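PDB 6P2K: fibronectin type III domain-containing protein from Simiduia agarivorans, which probably hydrolyses the beta-glucan backbone of xyloglucan-like polysaccharides as a glycoside hydrolase of family 74, with a beta-propeller fold. Local coordinates for residues I323-A328 with A418-M423; V383-T388 with H437-G442. All coordinates share one frame; numbering follows the deposited sequence.

Interaction 1: residues I323-A328 with A418-M423; sequences IGWDYA and ADNGLM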
loop_
_atom_site.group_PDB
_atom_site.type_symbol
_atom_site.label_atom_id
_atom_site.label_comp_id
_atom_site.label_asym_id
_atom_site.label_seq_id
_atom_site.Cartn_x
_atom_site.Cartn_y
_atom_site.Cartn_z
ATOM N N ILE B 323 -18.381 24.156 15.507
ATOM C CA ILE B 323 -18.373 25.152 14.443
ATOM C C ILE B 323 -19.309 24.787 13.301
ATOM O O ILE B 323 -19.550 25.618 12.416
ATOM C CB ILE B 323 -16.928 25.370 13.944
ATOM C CG1 ILE B 323 -16.809 26.716 13.222
ATOM C CG2 ILE B 323 -16.477 24.209 13.059
ATOM C CD1 ILE B 323 -15.397 27.261 13.154
ATOM N N GLY B 324 -19.870 23.578 13.310
ATOM C CA GLY B 324 -20.774 23.202 12.239
ATOM C C GLY B 324 -20.035 23.024 10.921
ATOM O O GLY B 324 -18.816 22.836 10.876
ATOM N N TRP B 325 -20.797 23.088 9.825
ATOM C CA TRP B 325 -20.170 22.920 8.519
ATOM C C TRP B 325 -19.402 24.162 8.090
ATOM O O TRP B 325 -18.412 24.047 7.357
ATOM C CB TRP B 325 -21.211 22.544 7.453
ATOM C CG TRP B 325 -22.260 23.586 7.127
ATOM C CD1 TRP B 325 -23.559 23.602 7.555
ATOM C CD2 TRP B 325 -22.110 24.730 6.271
ATOM N NE1 TRP B 325 -24.219 24.688 7.033
ATOM C CE2 TRP B 325 -23.352 25.397 6.243
ATOM C CE3 TRP B 325 -21.045 25.260 5.534
ATOM C CZ2 TRP B 325 -23.558 26.565 5.508
ATOM C CZ3 TRP B 325 -21.251 26.425 4.809
ATOM C CH2 TRP B 325 -22.499 27.062 4.800
ATOM N N ASP B 326 -19.823 25.342 8.543
ATOM C CA ASP B 326 -19.232 26.610 8.113
ATOM C C ASP B 326 -18.044 26.923 9.014
ATOM O O ASP B 326 -18.183 27.523 10.081
ATOM C CB ASP B 326 -20.276 27.720 8.148
ATOM C CG ASP B 326 -19.807 28.995 7.466
ATOM O OD1 ASP B 326 -18.690 29.005 6.905
ATOM O OD2 ASP B 326 -20.562 29.990 7.493
ATOM N N TYR B 327 -16.852 26.514 8.576
ATOM C CA TYR B 327 -15.622 26.772 9.324
ATOM C C TYR B 327 -15.319 28.266 9.236
ATOM O O TYR B 327 -14.512 28.730 8.427
ATOM C CB TYR B 327 -14.473 25.923 8.789
ATOM C CG TYR B 327 -13.273 25.882 9.709
ATOM C CD1 TYR B 327 -13.224 24.997 10.775
ATOM C CD2 TYR B 327 -12.188 26.729 9.511
ATOM C CE1 TYR B 327 -12.131 24.955 11.621
ATOM C CE2 TYR B 327 -11.087 26.692 10.349
ATOM C CZ TYR B 327 -11.069 25.805 11.404
ATOM O OH TYR B 327 -9.981 25.765 12.242
ATOM N N ALA B 328 -15.992 29.033 10.090
ATOM C CA ALA B 328 -15.908 30.493 10.098
ATOM C C ALA B 328 -15.363 30.922 11.456
ATOM O O ALA B 328 -16.119 31.056 12.423
ATOM C CB ALA B 328 -17.270 31.122 9.818
ATOM N N ALA B 418 -21.533 30.263 -4.128
ATOM C CA ALA B 418 -20.730 31.430 -3.810
ATOM C C ALA B 418 -20.403 31.421 -2.323
ATOM O O ALA B 418 -21.156 30.878 -1.508
ATOM C CB ALA B 418 -21.470 32.717 -4.184
ATOM N N ASP B 419 -19.250 31.999 -1.981
ATOM C CA ASP B 419 -18.765 32.103 -0.605
ATOM C C ASP B 419 -18.385 30.754 0.006
ATOM O O ASP B 419 -17.320 30.640 0.620
ATOM C CB ASP B 419 -19.799 32.799 0.286
ATOM C CG ASP B 419 -19.911 34.284 0.002
ATOM O OD1 ASP B 419 -18.880 34.904 -0.324
ATOM O OD2 ASP B 419 -21.031 34.829 0.110
ATOM N N ASN B 420 -19.235 29.735 -0.137
ATOM C CA ASN B 420 -19.013 28.445 0.509
ATOM C C ASN B 420 -18.469 27.375 -0.432
ATOM O O ASN B 420 -18.238 26.245 0.012
ATOM C CB ASN B 420 -20.306 27.951 1.154
ATOM C CG ASN B 420 -20.967 29.013 2.009
ATOM O OD1 ASN B 420 -20.340 29.593 2.897
ATOM N ND2 ASN B 420 -22.239 29.278 1.742
ATOM N N GLY B 421 -18.290 27.688 -1.714
ATOM C CA GLY B 421 -17.511 26.828 -2.595
ATOM C C GLY B 421 -18.113 25.454 -2.836
ATOM O O GLY B 421 -19.298 25.307 -3.150
ATOM N N LEU B 422 -17.269 24.431 -2.716
ATOM C CA LEU B 422 -17.642 23.047 -3.007
ATOM C C LEU B 422 -18.435 22.490 -1.832
ATOM O O LEU B 422 -17.862 22.105 -0.812
ATOM C CB LEU B 422 -16.400 22.198 -3.267
ATOM C CG LEU B 422 -15.418 22.636 -4.358
ATOM C CD1 LEU B 422 -14.052 22.002 -4.135
ATOM C CD2 LEU B 422 -15.945 22.282 -5.742
ATOM N N MET B 423 -19.758 22.427 -1.977
ATOM C CA MET B 423 -20.647 21.891 -0.947
ATOM C C MET B 423 -21.085 20.496 -1.381
ATOM O O MET B 423 -21.789 20.346 -2.383
ATOM C CB MET B 423 -21.849 22.812 -0.742
ATOM C CG MET B 423 -22.777 22.391 0.382
ATOM S SD MET B 423 -22.012 22.562 2.005
ATOM C CE MET B 423 -21.773 24.338 2.064
#

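Interaction 2: residues V383-T388 with H437-G442; sequences VNWYGT and HRRGGG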
loop_
_atom_site.group_PDB
_atom_site.type_symbol
_atom_site.label_atom_id
_atom_site.label_comp_id
_atom_site.label_asym_id
_atom_site.label_seq_id
_atom_site.Cartn_x
_atom_site.Cartn_y
_atom_site.Cartn_z
ATOM N N VAL B 383 -15.768 13.317 7.652
ATOM C CA VAL B 383 -14.880 13.717 6.572
ATOM C C VAL B 383 -13.513 13.975 7.190
ATOM O O VAL B 383 -13.379 14.828 8.075
ATOM C CB VAL B 383 -15.396 14.970 5.847
ATOM C CG1 VAL B 383 -14.398 15.429 4.785
ATOM C CG2 VAL B 383 -16.765 14.706 5.241
ATOM N N ASN B 384 -12.505 13.237 6.735
ATOM C CA ASN B 384 -11.143 13.430 7.217
ATOM C C ASN B 384 -10.510 14.590 6.456
ATOM O O ASN B 384 -10.405 14.544 5.227
ATOM C CB ASN B 384 -10.329 12.150 7.033
ATOM C CG ASN B 384 -9.087 12.111 7.905
ATOM O OD1 ASN B 384 -8.538 13.148 8.277
ATOM N ND2 ASN B 384 -8.637 10.907 8.237
ATOM N N TRP B 385 -10.099 15.632 7.178
ATOM C CA TRP B 385 -9.503 16.796 6.533
ATOM C C TRP B 385 -8.598 17.525 7.515
ATOM O O TRP B 385 -9.035 17.886 8.615
ATOM C CB TRP B 385 -10.580 17.748 6.007
ATOM C CG TRP B 385 -10.056 18.719 5.001
ATOM C CD1 TRP B 385 -9.936 20.070 5.146
ATOM C CD2 TRP B 385 -9.563 18.411 3.693
ATOM N NE1 TRP B 385 -9.406 20.622 4.006
ATOM C CE2 TRP B 385 -9.166 19.623 3.099
ATOM C CE3 TRP B 385 -9.419 17.224 2.967
ATOM C CZ2 TRP B 385 -8.636 19.684 1.812
ATOM C CZ3 TRP B 385 -8.894 17.287 1.690
ATOM C CH2 TRP B 385 -8.509 18.508 1.125
ATOM N N TYR B 386 -7.344 17.744 7.109
ATOM C CA TYR B 386 -6.391 18.537 7.889
ATOM C C TYR B 386 -6.154 17.921 9.269
ATOM O O TYR B 386 -6.122 18.618 10.284
ATOM C CB TYR B 386 -6.864 19.989 8.005
ATOM C CG TYR B 386 -5.772 21.007 8.256
ATOM C CD1 TYR B 386 -4.721 21.170 7.357
ATOM C CD2 TYR B 386 -5.803 21.819 9.384
ATOM C CE1 TYR B 386 -3.726 22.108 7.584
ATOM C CE2 TYR B 386 -4.815 22.758 9.619
ATOM C CZ TYR B 386 -3.780 22.898 8.717
ATOM O OH TYR B 386 -2.796 23.833 8.949
ATOM N N GLY B 387 -5.997 16.598 9.307
ATOM C CA GLY B 387 -5.724 15.900 10.548
ATOM C C GLY B 387 -6.874 15.823 11.526
ATOM O O GLY B 387 -6.650 15.502 12.697
ATOM N N THR B 388 -8.098 16.106 11.089
ATOM C CA THR B 388 -9.268 16.058 11.951
ATOM C C THR B 388 -10.413 15.429 11.168
ATOM O O THR B 388 -10.491 15.562 9.943
ATOM C CB THR B 388 -9.634 17.468 12.464
ATOM O OG1 THR B 388 -8.669 17.882 13.440
ATOM C CG2 THR B 388 -11.017 17.503 13.107
ATOM N N HIS B 437 -12.984 22.384 0.320
ATOM C CA HIS B 437 -12.664 23.589 -0.438
ATOM C C HIS B 437 -11.550 24.400 0.210
ATOM O O HIS B 437 -10.970 25.271 -0.450
ATOM C CB HIS B 437 -13.922 24.447 -0.634
ATOM C CG HIS B 437 -14.089 25.549 0.368
ATOM N ND1 HIS B 437 -14.746 25.369 1.570
ATOM C CD2 HIS B 437 -13.724 26.853 0.333
ATOM C CE1 HIS B 437 -14.762 26.510 2.236
ATOM N NE2 HIS B 437 -14.147 27.426 1.509
ATOM N N ARG B 438 -11.216 24.107 1.465
ATOM C CA ARG B 438 -10.133 24.786 2.171
ATOM C C ARG B 438 -8.849 24.000 1.936
ATOM O O ARG B 438 -8.572 23.014 2.625
ATOM C CB ARG B 438 -10.472 24.916 3.651
ATOM C CG ARG B 438 -11.949 25.210 3.903
ATOM C CD ARG B 438 -12.223 25.653 5.332
ATOM N NE ARG B 438 -12.022 27.089 5.507
ATOM C CZ ARG B 438 -13.004 27.985 5.524
ATOM N NH1 ARG B 438 -14.267 27.605 5.367
ATOM N NH2 ARG B 438 -12.717 29.267 5.693
ATOM N N ARG B 439 -8.061 24.439 0.953
ATOM C CA ARG B 439 -6.913 23.677 0.481
ATOM C C ARG B 439 -5.648 23.923 1.293
ATOM O O ARG B 439 -4.669 23.190 1.116
ATOM C CB ARG B 439 -6.636 23.996 -0.995
ATOM C CG ARG B 439 -7.862 23.924 -1.902
ATOM C CD ARG B 439 -8.549 22.558 -1.851
ATOM N NE ARG B 439 -7.760 21.497 -2.475
ATOM C CZ ARG B 439 -8.156 20.231 -2.568
ATOM N NH1 ARG B 439 -9.336 19.862 -2.080
ATOM N NH2 ARG B 439 -7.375 19.330 -3.150
ATOM N N GLY B 440 -5.639 24.916 2.173
ATOM C CA GLY B 440 -4.470 25.211 2.972
ATOM C C GLY B 440 -3.672 26.376 2.409
ATOM O O GLY B 440 -3.760 26.722 1.228
ATOM N N GLY B 441 -2.879 26.994 3.281
ATOM C CA GLY B 441 -2.089 28.147 2.880
ATOM C C GLY B 441 -2.910 29.328 2.412
ATOM O O GLY B 441 -2.472 30.067 1.524
ATOM N N GLY B 442 -4.096 29.524 2.985
ATOM C CA GLY B 442 -4.953 30.619 2.576
ATOM C C GLY B 442 -5.570 30.481 1.202
ATOM O O GLY B 442 -6.102 31.464 0.676
#

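Interaction 1: residues I323-A328 with A418-M423
Trp-325 brings its six-membered ring under the Met-423 methyl, with its outer edge against the Asn-420 amide. Beyond CB, CG lies between the backbone N and the carbonyl carbon (chi1 66°), a setting that carries the benzo ring out to Met-423 and Asn-420. On the pyrrole side NE1 turns away from strand 421-425 and donates to the carbonyl of Gly-12. Farther out, CE3 lies 3.7 Å from Met-423 CE, and CZ3 comes still nearer to it, at 3.5 Å. That methyl sits over the ring as a CH-pi contact, CE lying 3.8 Å from the ring centroid and 26° off the normal. Bends at chi2 and chi3 fold the flexible thioether over the ring, leaving SD oblique to it in a longer Met-aromatic contact. Asp-326 CB lies over the rim of the opposite face. At the tip, CH2 is 3.7 Å from Asn-420 CG, and the amide stands almost perpendicular to the indole (87°) at its edge. Asparagine suits this buried corner because both ends of its amide are satisfied: OD1 accepts from Gln-355 NE2, which also donates to Asp-326 OD2, while ND2 donates to Gln-417 and Gly-14. The loop between strands 304-314 and 336-338 is laid against strand 421-425, whose Met-423 pairs through its backbone with Gln-415 of strand 412-417, and Tyr-375 meets the indole edge-to-face.

Interaction 2: residues V383-T388 with H437-G442
The indole of Trp-385 reaches Arg-438 with its N-H and Arg-439 with the CH2 end of its benzo ring. NE1 donates to the backbone O of Arg-438 over 2.9 Å, the oxygen lying practically in the ring plane; the bond is somewhat bent, 147° at the hydrogen. Tryptophan suits the place because one flat group supplies both a donor and an apolar end: CH2 comes to 3.6 Å from Arg-439 NH1, beneath one face of a guanidinium tilted 42° to the ring. Arg-439 curls back through bends at chi2 and chi3, and its NH1 is held by the carbonyl of Gln-436. A leucine in place of Trp-385 would probably leave the Arg-438 carbonyl without this donor and the guanidinium face without its aromatic neighbour. Beyond this grip the contact is loose. Tyr-386 comes no nearer than 5.6 Å, from its CE1 to Gly-440 CA, and instead packs on Tyr-386 of two neighbouring subunits, while Gly-440, Gly-441 and Gly-442 adopt positive phi angles that suit a residue without a side chain. Trp-385 to Thr-388 form a type I' turn closed by backbone bonds in both directions, the tight two-residue connection of a beta hairpin, here joining strands 381-385 and 388-395.

Overall arrangement
Along the chain the four segments alternate, 323-328, 383-388, 418-423, 437-442, so the two contacts cross in sequence order. Their centres are 12 Å apart and they touch: Tyr-327 O lies 3.3 Å from Arg-438 NH1, and Leu-422 packs on His-437. Interaction 1 is buried, its centre about 13 Å from that of the chain; interaction 2 lies at the surface, its centre about 24 Å out. Strand 421-425 leads through strand 431-432, which pairs with hairpin strand 388-395, into loop 437-442, linking both contacts. This chain is the glycoside hydrolase family 74 part, built of seven-bladed beta-propellers, of a longer protein that also carries fibronectin type III sequence. Tyr-327 also packs on Gly-441 of a neighbouring subunit.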